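Local coordinates for protein fructose-1,6-bisphosphatase/inositol-1-monophosphatase (Thermotoga maritima, PDB 2P3N) that hydrolyses inositol monophosphates and fructose 1,6-bisphosphate, among other phosphate esters, as a magnesium-dependent homotetrameric phosphatase, at residues L10-G15 / F129-R134; M19-R24 / T39-E44; E60-M63 / G67-E70; V189-T194 / D240-V245. One frame throughout, in Å; residues are numbered along the deposited sequence.

Interaction 1: residues L10-G15 / F129-R134; sequences LLRKVG and FFNGER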
loop_
_atom_site.group_PDB
_atom_site.type_symbol
_atom_site.label_atom_id
_atom_site.label_comp_id
_atom_site.label_asym_id
_atom_site.label_seq_id
_atom_site.Cartn_x
_atom_site.Cartn_y
_atom_site.Cartn_z
ATOM N N LEU A 10 6.937 8.262 14.787
ATOM C CA LEU A 10 8.233 8.818 14.405
ATOM C C LEU A 10 8.848 7.980 13.305
ATOM O O LEU A 10 9.300 8.501 12.293
ATOM C CB LEU A 10 9.193 8.810 15.594
ATOM C CG LEU A 10 10.077 10.009 15.931
ATOM C CD1 LEU A 10 11.211 9.486 16.799
ATOM C CD2 LEU A 10 10.632 10.688 14.691
ATOM N N LEU A 11 8.889 6.672 13.510
ATOM C CA LEU A 11 9.473 5.810 12.500
ATOM C C LEU A 11 8.631 5.791 11.237
ATOM O O LEU A 11 9.158 5.613 10.145
ATOM C CB LEU A 11 9.648 4.384 13.032
ATOM C CG LEU A 11 10.590 4.176 14.223
ATOM C CD1 LEU A 11 11.389 2.927 13.964
ATOM C CD2 LEU A 11 11.510 5.365 14.427
ATOM N N ARG A 12 7.323 5.976 11.391
ATOM C CA ARG A 12 6.440 5.981 10.240
ATOM C C ARG A 12 6.649 7.233 9.415
ATOM O O ARG A 12 6.532 7.199 8.194
ATOM C CB ARG A 12 4.980 5.854 10.675
ATOM C CG ARG A 12 4.538 4.407 10.853
ATOM C CD ARG A 12 3.133 4.273 11.398
ATOM N NE ARG A 12 2.717 2.875 11.392
ATOM C CZ ARG A 12 1.539 2.433 11.824
ATOM N NH1 ARG A 12 0.639 3.278 12.311
ATOM N NH2 ARG A 12 1.254 1.137 11.761
ATOM N N LYS A 13 6.992 8.330 10.077
ATOM C CA LYS A 13 7.228 9.598 9.396
ATOM C C LYS A 13 8.595 9.558 8.697
ATOM O O LYS A 13 8.718 9.865 7.508
ATOM C CB LYS A 13 7.191 10.744 10.408
ATOM C CG LYS A 13 7.265 12.143 9.811
ATOM C CD LYS A 13 7.654 13.142 10.896
ATOM C CE LYS A 13 7.607 14.601 10.419
ATOM N NZ LYS A 13 6.218 15.121 10.239
ATOM N N VAL A 14 9.619 9.169 9.444
ATOM C CA VAL A 14 10.958 9.079 8.894
ATOM C C VAL A 14 10.989 8.061 7.754
ATOM O O VAL A 14 11.716 8.229 6.770
ATOM C CB VAL A 14 11.965 8.671 9.988
ATOM C CG1 VAL A 14 13.367 8.612 9.414
ATOM C CG2 VAL A 14 11.903 9.665 11.139
ATOM N N GLY A 15 10.189 7.009 7.876
ATOM C CA GLY A 15 10.152 5.995 6.836
ATOM C C GLY A 15 9.936 6.593 5.465
ATOM O O GLY A 15 10.458 6.085 4.465
ATOM N N PHE A 129 2.460 -6.576 18.528
ATOM C CA PHE A 129 1.505 -6.183 17.504
ATOM C C PHE A 129 2.145 -6.005 16.134
ATOM O O PHE A 129 3.355 -5.923 15.989
ATOM C CB PHE A 129 0.816 -4.861 17.854
ATOM C CG PHE A 129 -0.097 -4.916 19.055
ATOM C CD1 PHE A 129 0.414 -5.078 20.338
ATOM C CD2 PHE A 129 -1.467 -4.707 18.905
ATOM C CE1 PHE A 129 -0.427 -5.018 21.457
ATOM C CE2 PHE A 129 -2.309 -4.646 20.015
ATOM C CZ PHE A 129 -1.783 -4.800 21.292
ATOM N N PHE A 130 1.276 -5.908 15.137
ATOM C CA PHE A 130 1.635 -5.725 13.732
ATOM C C PHE A 130 0.527 -4.795 13.225
ATOM O O PHE A 130 -0.643 -5.193 13.177
ATOM C CB PHE A 130 1.541 -7.066 13.004
ATOM C CG PHE A 130 2.221 -7.097 11.674
ATOM C CD1 PHE A 130 2.198 -5.998 10.830
ATOM C CD2 PHE A 130 2.887 -8.243 11.259
ATOM C CE1 PHE A 130 2.832 -6.034 9.595
ATOM C CE2 PHE A 130 3.526 -8.289 10.022
ATOM C CZ PHE A 130 3.499 -7.178 9.189
ATOM N N ASN A 131 0.891 -3.563 12.872
ATOM C CA ASN A 131 -0.067 -2.572 12.376
ATOM C C ASN A 131 -1.383 -2.533 13.149
ATOM O O ASN A 131 -2.449 -2.291 12.572
ATOM C CB ASN A 131 -0.366 -2.787 10.888
ATOM C CG ASN A 131 0.826 -2.492 10.009
ATOM O OD1 ASN A 131 1.602 -1.584 10.283
ATOM N ND2 ASN A 131 0.970 -3.250 8.938
ATOM N N GLY A 132 -1.308 -2.784 14.452
ATOM C CA GLY A 132 -2.497 -2.721 15.275
ATOM C C GLY A 132 -3.055 -4.032 15.762
ATOM O O GLY A 132 -3.730 -4.074 16.782
ATOM N N GLU A 133 -2.790 -5.112 15.044
ATOM C CA GLU A 133 -3.324 -6.397 15.462
ATOM C C GLU A 133 -2.292 -7.276 16.163
ATOM O O GLU A 133 -1.082 -7.161 15.931
ATOM C CB GLU A 133 -3.916 -7.138 14.260
ATOM C CG GLU A 133 -2.903 -7.561 13.220
ATOM C CD GLU A 133 -3.552 -8.271 12.058
ATOM O OE1 GLU A 133 -4.327 -7.606 11.330
ATOM O OE2 GLU A 133 -3.291 -9.486 11.885
ATOM N N ARG A 134 -2.785 -8.166 17.017
ATOM C CA ARG A 134 -1.919 -9.058 17.766
ATOM C C ARG A 134 -1.176 -10.063 16.903
ATOM O O ARG A 134 -1.716 -10.572 15.917
ATOM C CB ARG A 134 -2.738 -9.815 18.822
ATOM C CG ARG A 134 -3.383 -8.932 19.880
ATOM C CD ARG A 134 -2.374 -7.941 20.431
ATOM N NE ARG A 134 -1.138 -8.600 20.839
ATOM C CZ ARG A 134 -0.999 -9.304 21.956
ATOM N NH1 ARG A 134 -2.019 -9.437 22.792
ATOM N NH2 ARG A 134 0.157 -9.896 22.222
#
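Arg12 reaches out from its helix and touches the 129-134 hairpin at one point, where NH2 lies 3.1 Å from OD1 of Asn131. OD1 comes to the edge of the guanidinium, near its plane, but the bond is bent to 130° at the hydrogen and weak; the guanidinium and amide planes are 39° apart. An arm extended from CG to NE lets the arginine span the gap between CA of Arg12 and CA of Asn131, 11.0 Å. This is the loose side, a surface contact of one guanidinium N-H with one amide oxygen. The tight part lies within the hairpin: Phe130 and Glu133 close a type I' turn through paired backbone bonds, Glu133 N to Phe130 O measuring 2.8 Å, and Asn131 and Gly132 both take positive phi at its corners. Arg12 is held more firmly by other partners, with NE bonded to Thr119 and NH1 in a salt bridge to Glu133 of a second subunit, while ND2 of Asn131 is bound by Asn117 O. Helix 2-21 carries Leu11 and Val14 against strand 95-102 and Leu10 against helix 40-56, while the hairpin joins strands 127-130 and 133-134 at the sheet's edge, beside strand 118-123.

Interaction 2: residues M19-R24 / T39-E44; sequences MIHWGR and TEIDRE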
loop_
_atom_site.group_PDB
_atom_site.type_symbol
_atom_site.label_atom_id
_atom_site.label_comp_id
_atom_site.label_asym_id
_atom_site.label_seq_id
_atom_site.Cartn_x
_atom_site.Cartn_y
_atom_site.Cartn_z
ATOM N N MET A 19 11.992 6.560 1.745
ATOM C CA MET A 19 11.370 6.161 0.495
ATOM C C MET A 19 11.764 7.082 -0.651
ATOM O O MET A 19 11.808 6.668 -1.809
ATOM C CB MET A 19 9.859 6.130 0.651
ATOM C CG MET A 19 9.375 4.963 1.483
ATOM S SD MET A 19 9.824 3.354 0.805
ATOM C CE MET A 19 8.516 3.150 -0.376
ATOM N N ILE A 20 12.048 8.334 -0.319
ATOM C CA ILE A 20 12.465 9.301 -1.316
ATOM C C ILE A 20 13.741 8.806 -1.994
ATOM O O ILE A 20 13.884 8.885 -3.214
ATOM C CB ILE A 20 12.772 10.671 -0.667
ATOM C CG1 ILE A 20 11.478 11.317 -0.178
ATOM C CG2 ILE A 20 13.507 11.560 -1.658
ATOM C CD1 ILE A 20 11.634 12.709 0.346
ATOM N N HIS A 21 14.641 8.258 -1.190
ATOM C CA HIS A 21 15.937 7.811 -1.662
ATOM C C HIS A 21 16.138 6.320 -1.891
ATOM O O HIS A 21 17.214 5.892 -2.318
ATOM C CB HIS A 21 16.984 8.316 -0.679
ATOM C CG HIS A 21 16.902 9.791 -0.429
ATOM N ND1 HIS A 21 17.392 10.725 -1.317
ATOM C CD2 HIS A 21 16.326 10.494 0.575
ATOM C CE1 HIS A 21 17.117 11.939 -0.875
ATOM N NE2 HIS A 21 16.471 11.826 0.271
ATOM N N TRP A 22 15.118 5.529 -1.605
ATOM C CA TRP A 22 15.212 4.091 -1.758
ATOM C C TRP A 22 15.742 3.710 -3.140
ATOM O O TRP A 22 15.238 4.180 -4.158
ATOM C CB TRP A 22 13.837 3.481 -1.493
ATOM C CG TRP A 22 13.796 1.998 -1.507
ATOM C CD1 TRP A 22 14.764 1.132 -1.065
ATOM C CD2 TRP A 22 12.712 1.190 -1.963
ATOM N NE1 TRP A 22 14.344 -0.168 -1.223
ATOM C CE2 TRP A 22 13.088 -0.160 -1.773
ATOM C CE3 TRP A 22 11.461 1.474 -2.513
ATOM C CZ2 TRP A 22 12.250 -1.225 -2.120
ATOM C CZ3 TRP A 22 10.630 0.416 -2.859
ATOM C CH2 TRP A 22 11.029 -0.916 -2.661
ATOM N N GLY A 23 16.780 2.870 -3.153
ATOM C CA GLY A 23 17.399 2.425 -4.389
ATOM C C GLY A 23 18.002 3.551 -5.213
ATOM O O GLY A 23 18.518 3.315 -6.301
ATOM N N ARG A 24 17.965 4.773 -4.695
ATOM C CA ARG A 24 18.477 5.918 -5.428
ATOM C C ARG A 24 19.561 6.713 -4.718
ATOM O O ARG A 24 19.632 7.926 -4.888
ATOM C CB ARG A 24 17.329 6.866 -5.780
ATOM C CG ARG A 24 16.294 6.296 -6.738
ATOM C CD ARG A 24 14.954 7.055 -6.677
ATOM N NE ARG A 24 14.083 6.575 -5.601
ATOM C CZ ARG A 24 12.828 6.981 -5.406
ATOM N NH1 ARG A 24 12.117 6.485 -4.403
ATOM N NH2 ARG A 24 12.280 7.882 -6.212
ATOM N N THR A 39 25.315 5.453 4.255
ATOM C CA THR A 39 25.048 6.520 3.304
ATOM C C THR A 39 24.706 7.793 4.057
ATOM O O THR A 39 24.629 7.798 5.285
ATOM C CB THR A 39 23.876 6.152 2.351
ATOM O OG1 THR A 39 22.625 6.214 3.056
ATOM C CG2 THR A 39 24.068 4.753 1.809
ATOM N N GLU A 40 24.511 8.872 3.308
ATOM C CA GLU A 40 24.161 10.151 3.895
ATOM C C GLU A 40 22.707 10.124 4.376
ATOM O O GLU A 40 22.307 10.940 5.216
ATOM C CB GLU A 40 24.347 11.274 2.867
ATOM C CG GLU A 40 24.164 12.683 3.435
ATOM C CD GLU A 40 25.212 13.041 4.490
ATOM O OE1 GLU A 40 24.991 14.008 5.262
ATOM O OE2 GLU A 40 26.259 12.355 4.544
ATOM N N ILE A 41 21.916 9.187 3.851
ATOM C CA ILE A 41 20.517 9.090 4.265
ATOM C C ILE A 41 20.409 8.342 5.596
ATOM O O ILE A 41 19.459 8.553 6.351
ATOM C CB ILE A 41 19.650 8.404 3.192
ATOM C CG1 ILE A 41 19.714 9.198 1.889
ATOM C CG2 ILE A 41 18.198 8.405 3.621
ATOM C CD1 ILE A 41 21.080 9.278 1.279
ATOM N N ASP A 42 21.382 7.474 5.883
ATOM C CA ASP A 42 21.401 6.754 7.158
ATOM C C ASP A 42 21.496 7.845 8.235
ATOM O O ASP A 42 20.766 7.827 9.230
ATOM C CB ASP A 42 22.639 5.845 7.265
ATOM C CG ASP A 42 22.572 4.614 6.349
ATOM O OD1 ASP A 42 22.398 3.484 6.862
ATOM O OD2 ASP A 42 22.698 4.770 5.119
ATOM N N ARG A 43 22.399 8.801 8.003
ATOM C CA ARG A 43 22.646 9.920 8.921
ATOM C C ARG A 43 21.499 10.913 9.008
ATOM O O ARG A 43 21.151 11.388 10.081
ATOM C CB ARG A 43 23.888 10.700 8.499
ATOM C CG ARG A 43 25.175 9.924 8.478
ATOM C CD ARG A 43 26.317 10.867 8.116
ATOM N NE ARG A 43 27.588 10.170 7.935
ATOM C CZ ARG A 43 27.902 9.455 6.862
ATOM N NH1 ARG A 43 27.034 9.346 5.863
ATOM N NH2 ARG A 43 29.077 8.842 6.790
ATOM N N GLU A 44 20.941 11.259 7.863
ATOM C CA GLU A 44 19.844 12.199 7.822
ATOM C C GLU A 44 18.651 11.598 8.559
ATOM O O GLU A 44 17.936 12.296 9.275
ATOM C CB GLU A 44 19.516 12.495 6.360
ATOM C CG GLU A 44 18.307 13.356 6.124
ATOM C CD GLU A 44 18.209 13.798 4.679
ATOM O OE1 GLU A 44 18.632 13.032 3.787
ATOM O OE2 GLU A 44 17.704 14.910 4.439
#
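OD2 of Asp42 is gripped twice by Thr39, at the start of the helix whose next residues meet His21. The hydroxyl OG1 of Thr39 donates to OD2 of Asp42 at 2.5 Å, nearly along the C-O axis, and the backbone N of Thr39 reaches the same OD2 of Asp42 at 2.8 Å from well above the carboxylate plane. Thr39 is the N-cap; its OG1 accepts from Ile41 N, and with Asp42 taking the bond from Thr39 N, Thr39 and Asp42 form a capping box. The other carboxylate oxygen, OD1, bonds to Thr84.

With the first turn fixed in this way, Ile41 meets His21 of the preceding helix segment. Its CG1 lies over one face of the His21 imidazole, a CH-pi contact 4.0 Å from the ring centroid and 28° off the normal, with CG of His21 the closest ring atom to Ile41 CG1 at 3.7 Å. Because Ile41 CG1 lies beside its own backbone N (chi1 -60°), CG2 is left to approach CD2 of the same ring. Glu44, one turn on, brings OE1 obliquely to 4.3 Å from His21 NE2, close enough for their charges to be felt if the histidine is protonated.

The contact lies near Ile81, a magnesium-binding residue, with the ion about 11 Å from the Ile41 side chain. From His21 to Arg24 the chain makes a type II turn, with Gly23 at its positive-phi corner. Helix 84-89 packs against both His21 and Ile41 through Phe87, while Leu18 and Leu17 of helix 2-21 touch Ile41 and Glu44 respectively.

Interaction 3: residues E60-M63 / G67-E70; sequences ENIM and GIFE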
loop_
_atom_site.group_PDB
_atom_site.type_symbol
_atom_site.label_atom_id
_atom_site.label_comp_id
_atom_site.label_asym_id
_atom_site.label_seq_id
_atom_site.Cartn_x
_atom_site.Cartn_y
_atom_site.Cartn_z
ATOM N N GLU A 60 17.761 12.051 28.452
ATOM C CA GLU A 60 17.808 10.603 28.322
ATOM C C GLU A 60 18.883 10.300 27.296
ATOM O O GLU A 60 19.181 11.139 26.446
ATOM C CB GLU A 60 16.430 10.072 27.922
ATOM C CG GLU A 60 15.442 10.250 29.075
ATOM C CD GLU A 60 14.039 9.762 28.783
ATOM O OE1 GLU A 60 13.897 8.653 28.225
ATOM O OE2 GLU A 60 13.080 10.485 29.137
ATOM N N ASN A 61 19.490 9.122 27.375
ATOM C CA ASN A 61 20.567 8.806 26.449
ATOM C C ASN A 61 20.182 8.143 25.145
ATOM O O ASN A 61 19.116 7.547 25.025
ATOM C CB ASN A 61 21.633 7.981 27.163
ATOM C CG ASN A 61 22.379 8.791 28.205
ATOM O OD1 ASN A 61 21.871 9.037 29.299
ATOM N ND2 ASN A 61 23.583 9.233 27.856
ATOM N N ILE A 62 21.074 8.266 24.167
ATOM C CA ILE A 62 20.864 7.708 22.842
ATOM C C ILE A 62 22.060 6.897 22.402
ATOM O O ILE A 62 23.204 7.280 22.619
ATOM C CB ILE A 62 20.630 8.822 21.782
ATOM C CG1 ILE A 62 19.217 9.387 21.908
ATOM C CG2 ILE A 62 20.883 8.275 20.386
ATOM C CD1 ILE A 62 18.823 10.308 20.790
ATOM N N MET A 63 21.788 5.755 21.795
ATOM C CA MET A 63 22.842 4.915 21.271
ATOM C C MET A 63 22.345 4.645 19.864
ATOM O O MET A 63 21.397 3.890 19.665
ATOM C CB MET A 63 22.967 3.611 22.053
ATOM C CG MET A 63 24.260 2.877 21.761
ATOM S SD MET A 63 24.013 1.129 21.452
ATOM C CE MET A 63 23.569 0.618 23.088
ATOM N N GLY A 67 27.376 6.636 14.847
ATOM C CA GLY A 67 27.983 7.621 15.730
ATOM C C GLY A 67 27.670 7.742 17.212
ATOM O O GLY A 67 28.553 7.546 18.033
ATOM N N ILE A 68 26.436 8.082 17.569
ATOM C CA ILE A 68 26.067 8.262 18.978
ATOM C C ILE A 68 26.095 6.973 19.794
ATOM O O ILE A 68 25.255 6.092 19.608
ATOM C CB ILE A 68 24.662 8.882 19.096
ATOM C CG1 ILE A 68 24.500 10.003 18.063
ATOM C CG2 ILE A 68 24.449 9.421 20.510
ATOM C CD1 ILE A 68 23.088 10.533 17.951
ATOM N N PHE A 69 27.051 6.870 20.716
ATOM C CA PHE A 69 27.178 5.664 21.543
ATOM C C PHE A 69 27.113 5.913 23.050
ATOM O O PHE A 69 27.948 5.409 23.800
ATOM C CB PHE A 69 28.493 4.946 21.223
ATOM C CG PHE A 69 28.682 4.633 19.761
ATOM C CD1 PHE A 69 27.654 4.068 19.010
ATOM C CD2 PHE A 69 29.906 4.876 19.140
ATOM C CE1 PHE A 69 27.844 3.751 17.665
ATOM C CE2 PHE A 69 30.102 4.561 17.802
ATOM C CZ PHE A 69 29.070 3.998 17.064
ATOM N N GLU A 70 26.115 6.666 23.500
ATOM C CA GLU A 70 25.983 6.969 24.917
ATOM C C GLU A 70 25.593 5.775 25.802
ATOM O O GLU A 70 25.404 4.647 25.324
ATOM C CB GLU A 70 24.975 8.104 25.112
ATOM C CG GLU A 70 25.210 9.278 24.182
ATOM C CD GLU A 70 24.154 10.353 24.319
ATOM O OE1 GLU A 70 23.025 10.022 24.721
ATOM O OE2 GLU A 70 24.443 11.528 24.011
#
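Glu70 sets its CG beside its own backbone N (chi1 -48°) and then runs extended (chi2 176°), which carries the carboxylate back along strand 61-64 to the N-H of Ile62. There OE1 of Glu70 accepts from Ile62 N at 2.7 Å, on the anti side and somewhat out of the carboxylate plane, in a fairly straight bond. Asn61 ND2 donates weakly to the same OE1 of Glu70 at 3.3 Å, its amide plane steeply inclined to the carboxylate. In return Glu70 N donates to Ile62 O at 3.1 Å, so Ile62 is held at both its backbone N and its O by one residue: a side-chain oxygen stands in for a strand carbonyl.

Next to this the backbones draw together at a single bridge between Met63 and Phe69, and the CA of Met63 makes a C-H...O contact of 3.2 Å with Ile68 O. Ile68 lays its CG2 across CG2 of Ile62 at 3.7 Å. The chain thus folds back on itself around the magnesium ligand Glu65. Strand 61-64 is the outermost of its sheet and pairs in parallel with 74-79 through Asn61 and Met63; helix 40-56 packs on Ile62 and Ile68, and helix 199-211 touches Met63.

Interaction 4: residues V189-T194 / D240-V245; sequences VDFFVT and DEVVKV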
loop_
_atom_site.group_PDB
_atom_site.type_symbol
_atom_site.label_atom_id
_atom_site.label_comp_id
_atom_site.label_asym_id
_atom_site.label_seq_id
_atom_site.Cartn_x
_atom_site.Cartn_y
_atom_site.Cartn_z
ATOM N N VAL A 189 8.309 -16.469 10.341
ATOM C CA VAL A 189 9.435 -17.403 10.302
ATOM C C VAL A 189 9.446 -18.145 11.607
ATOM O O VAL A 189 8.791 -17.729 12.566
ATOM C CB VAL A 189 10.816 -16.736 10.136
ATOM C CG1 VAL A 189 11.050 -16.408 8.675
ATOM C CG2 VAL A 189 10.929 -15.510 11.028
ATOM N N ASP A 190 10.204 -19.235 11.653
ATOM C CA ASP A 190 10.254 -20.059 12.849
ATOM C C ASP A 190 11.412 -19.750 13.779
ATOM O O ASP A 190 11.302 -19.914 14.991
ATOM C CB ASP A 190 10.234 -21.528 12.429
ATOM C CG ASP A 190 8.946 -21.892 11.690
ATOM O OD1 ASP A 190 7.858 -21.793 12.303
ATOM O OD2 ASP A 190 9.012 -22.261 10.496
ATOM N N PHE A 191 12.517 -19.285 13.212
ATOM C CA PHE A 191 13.668 -18.929 14.024
ATOM C C PHE A 191 14.651 -18.082 13.235
ATOM O O PHE A 191 14.731 -18.182 12.005
ATOM C CB PHE A 191 14.351 -20.188 14.575
ATOM C CG PHE A 191 14.795 -21.159 13.516
ATOM C CD1 PHE A 191 15.933 -20.911 12.756
ATOM C CD2 PHE A 191 14.066 -22.320 13.272
ATOM C CE1 PHE A 191 16.342 -21.810 11.760
ATOM C CE2 PHE A 191 14.462 -23.228 12.278
ATOM C CZ PHE A 191 15.601 -22.973 11.521
ATOM N N PHE A 192 15.381 -17.235 13.958
ATOM C CA PHE A 192 16.365 -16.338 13.362
ATOM C C PHE A 192 17.628 -16.340 14.225
ATOM O O PHE A 192 17.555 -16.232 15.455
ATOM C CB PHE A 192 15.771 -14.918 13.252
ATOM C CG PHE A 192 16.726 -13.884 12.693
ATOM C CD1 PHE A 192 17.387 -14.094 11.485
ATOM C CD2 PHE A 192 16.970 -12.699 13.386
ATOM C CE1 PHE A 192 18.277 -13.137 10.977
ATOM C CE2 PHE A 192 17.852 -11.743 12.887
ATOM C CZ PHE A 192 18.507 -11.962 11.683
ATOM N N VAL A 193 18.780 -16.470 13.568
ATOM C CA VAL A 193 20.070 -16.507 14.251
ATOM C C VAL A 193 21.072 -15.502 13.676
ATOM O O VAL A 193 21.275 -15.446 12.459
ATOM C CB VAL A 193 20.673 -17.923 14.171
ATOM C CG1 VAL A 193 19.760 -18.911 14.884
ATOM C CG2 VAL A 193 20.835 -18.337 12.721
ATOM N N THR A 194 21.685 -14.707 14.557
ATOM C CA THR A 194 22.666 -13.698 14.150
ATOM C C THR A 194 24.022 -13.924 14.800
ATOM O O THR A 194 24.148 -14.677 15.768
ATOM C CB THR A 194 22.231 -12.255 14.504
ATOM O OG1 THR A 194 22.125 -12.118 15.925
ATOM C CG2 THR A 194 20.906 -11.919 13.870
ATOM N N ASP A 240 16.052 -25.630 20.980
ATOM C CA ASP A 240 17.203 -26.511 21.184
ATOM C C ASP A 240 17.648 -27.188 19.899
ATOM O O ASP A 240 18.843 -27.391 19.680
ATOM C CB ASP A 240 16.877 -27.554 22.251
ATOM C CG ASP A 240 16.440 -26.919 23.562
ATOM O OD1 ASP A 240 17.134 -25.987 24.032
ATOM O OD2 ASP A 240 15.406 -27.347 24.120
ATOM N N GLU A 241 16.688 -27.525 19.045
ATOM C CA GLU A 241 17.007 -28.155 17.771
ATOM C C GLU A 241 17.966 -27.238 17.004
ATOM O O GLU A 241 18.822 -27.707 16.240
ATOM C CB GLU A 241 15.722 -28.397 16.966
ATOM C CG GLU A 241 15.222 -29.847 16.990
ATOM C CD GLU A 241 13.695 -29.974 16.905
ATOM O OE1 GLU A 241 13.010 -29.756 17.934
ATOM O OE2 GLU A 241 13.179 -30.292 15.808
ATOM N N VAL A 242 17.826 -25.932 17.236
ATOM C CA VAL A 242 18.666 -24.917 16.595
ATOM C C VAL A 242 19.955 -24.641 17.393
ATOM O O VAL A 242 21.045 -24.572 16.816
ATOM C CB VAL A 242 17.869 -23.584 16.391
ATOM C CG1 VAL A 242 18.794 -22.469 15.925
ATOM C CG2 VAL A 242 16.767 -23.794 15.360
ATOM N N VAL A 243 19.834 -24.496 18.712
ATOM C CA VAL A 243 21.002 -24.240 19.550
ATOM C C VAL A 243 22.117 -25.203 19.161
ATOM O O VAL A 243 23.277 -24.814 19.056
ATOM C CB VAL A 243 20.694 -24.435 21.057
ATOM C CG1 VAL A 243 21.917 -24.078 21.877
ATOM C CG2 VAL A 243 19.517 -23.568 21.480
ATOM N N LYS A 244 21.756 -26.460 18.925
ATOM C CA LYS A 244 22.740 -27.471 18.555
ATOM C C LYS A 244 23.395 -27.194 17.212
ATOM O O LYS A 244 24.607 -27.023 17.128
ATOM C CB LYS A 244 22.099 -28.862 18.498
ATOM C CG LYS A 244 23.122 -30.004 18.429
ATOM C CD LYS A 244 22.694 -31.133 17.486
ATOM C CE LYS A 244 22.911 -30.760 16.014
ATOM N NZ LYS A 244 24.351 -30.521 15.699
ATOM N N VAL A 245 22.588 -27.161 16.159
ATOM C CA VAL A 245 23.100 -26.932 14.811
ATOM C C VAL A 245 24.000 -25.711 14.704
ATOM O O VAL A 245 24.958 -25.704 13.932
ATOM C CB VAL A 245 21.953 -26.768 13.793
ATOM C CG1 VAL A 245 22.521 -26.654 12.383
ATOM C CG2 VAL A 245 20.995 -27.944 13.899
#
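The strand 191-194 and the helix 240-245 approach most closely at Phe191 and Val242, whose CA atoms are 8.2 Å apart, a spacing filled by side chains alone. Val242 does the work for the helix, sending one methyl to each of two strand residues. Its CG2 stands above the centre of the Phe191 ring, 3.7 Å from the centroid and 10° off the normal, so all six ring carbons are nearly equally near it. Chi1 of 57° places CG of Phe191 between the backbone N and the carbonyl carbon, and chi2 of 76° turns the ring so that its face is toward the methyl. The other methyl, CG1, lies anti to the backbone N of Val242 and meets Val193 CG1 tip to tip at 3.8 Å. Phe191 and Val193 alternate with Phe192, so they share the face turned to the helix while Phe192 packs on helix 177-185 behind the strand. This is the layering of the alpha/beta half of the inositol monophosphatase fold, in which a mixed sheet lies between helices. Strand 191-195 is its middle strand, parallel to 147-150 and antiparallel to 230-234. Ile232 of the latter touches both Val193 and Val242, and Phe160 of helix 156-167 packs against Val193.

How the interactions relate
Interaction 4 is the buried, wholly apolar contact, joining a central strand to a helix, whereas interaction 1 lies at the surface and rests on one weak polar bond, the arginine's charge being met by Glu133 of another subunit. Interactions 2 and 3 are partly buried and mix packing with polar bonds, though in 2 those bonds stay within one segment and in 3 they cross between segments. Helix 2-21 serves both 1 and 2, while 1 and 3 reach opposite edges of the same seven-stranded sheet. Helix 40-56 enters 2 and leads on to the strand of 3, both near magnesium ligands. Interaction 4 belongs to the other sheet, its centre about 32 Å from that of 2.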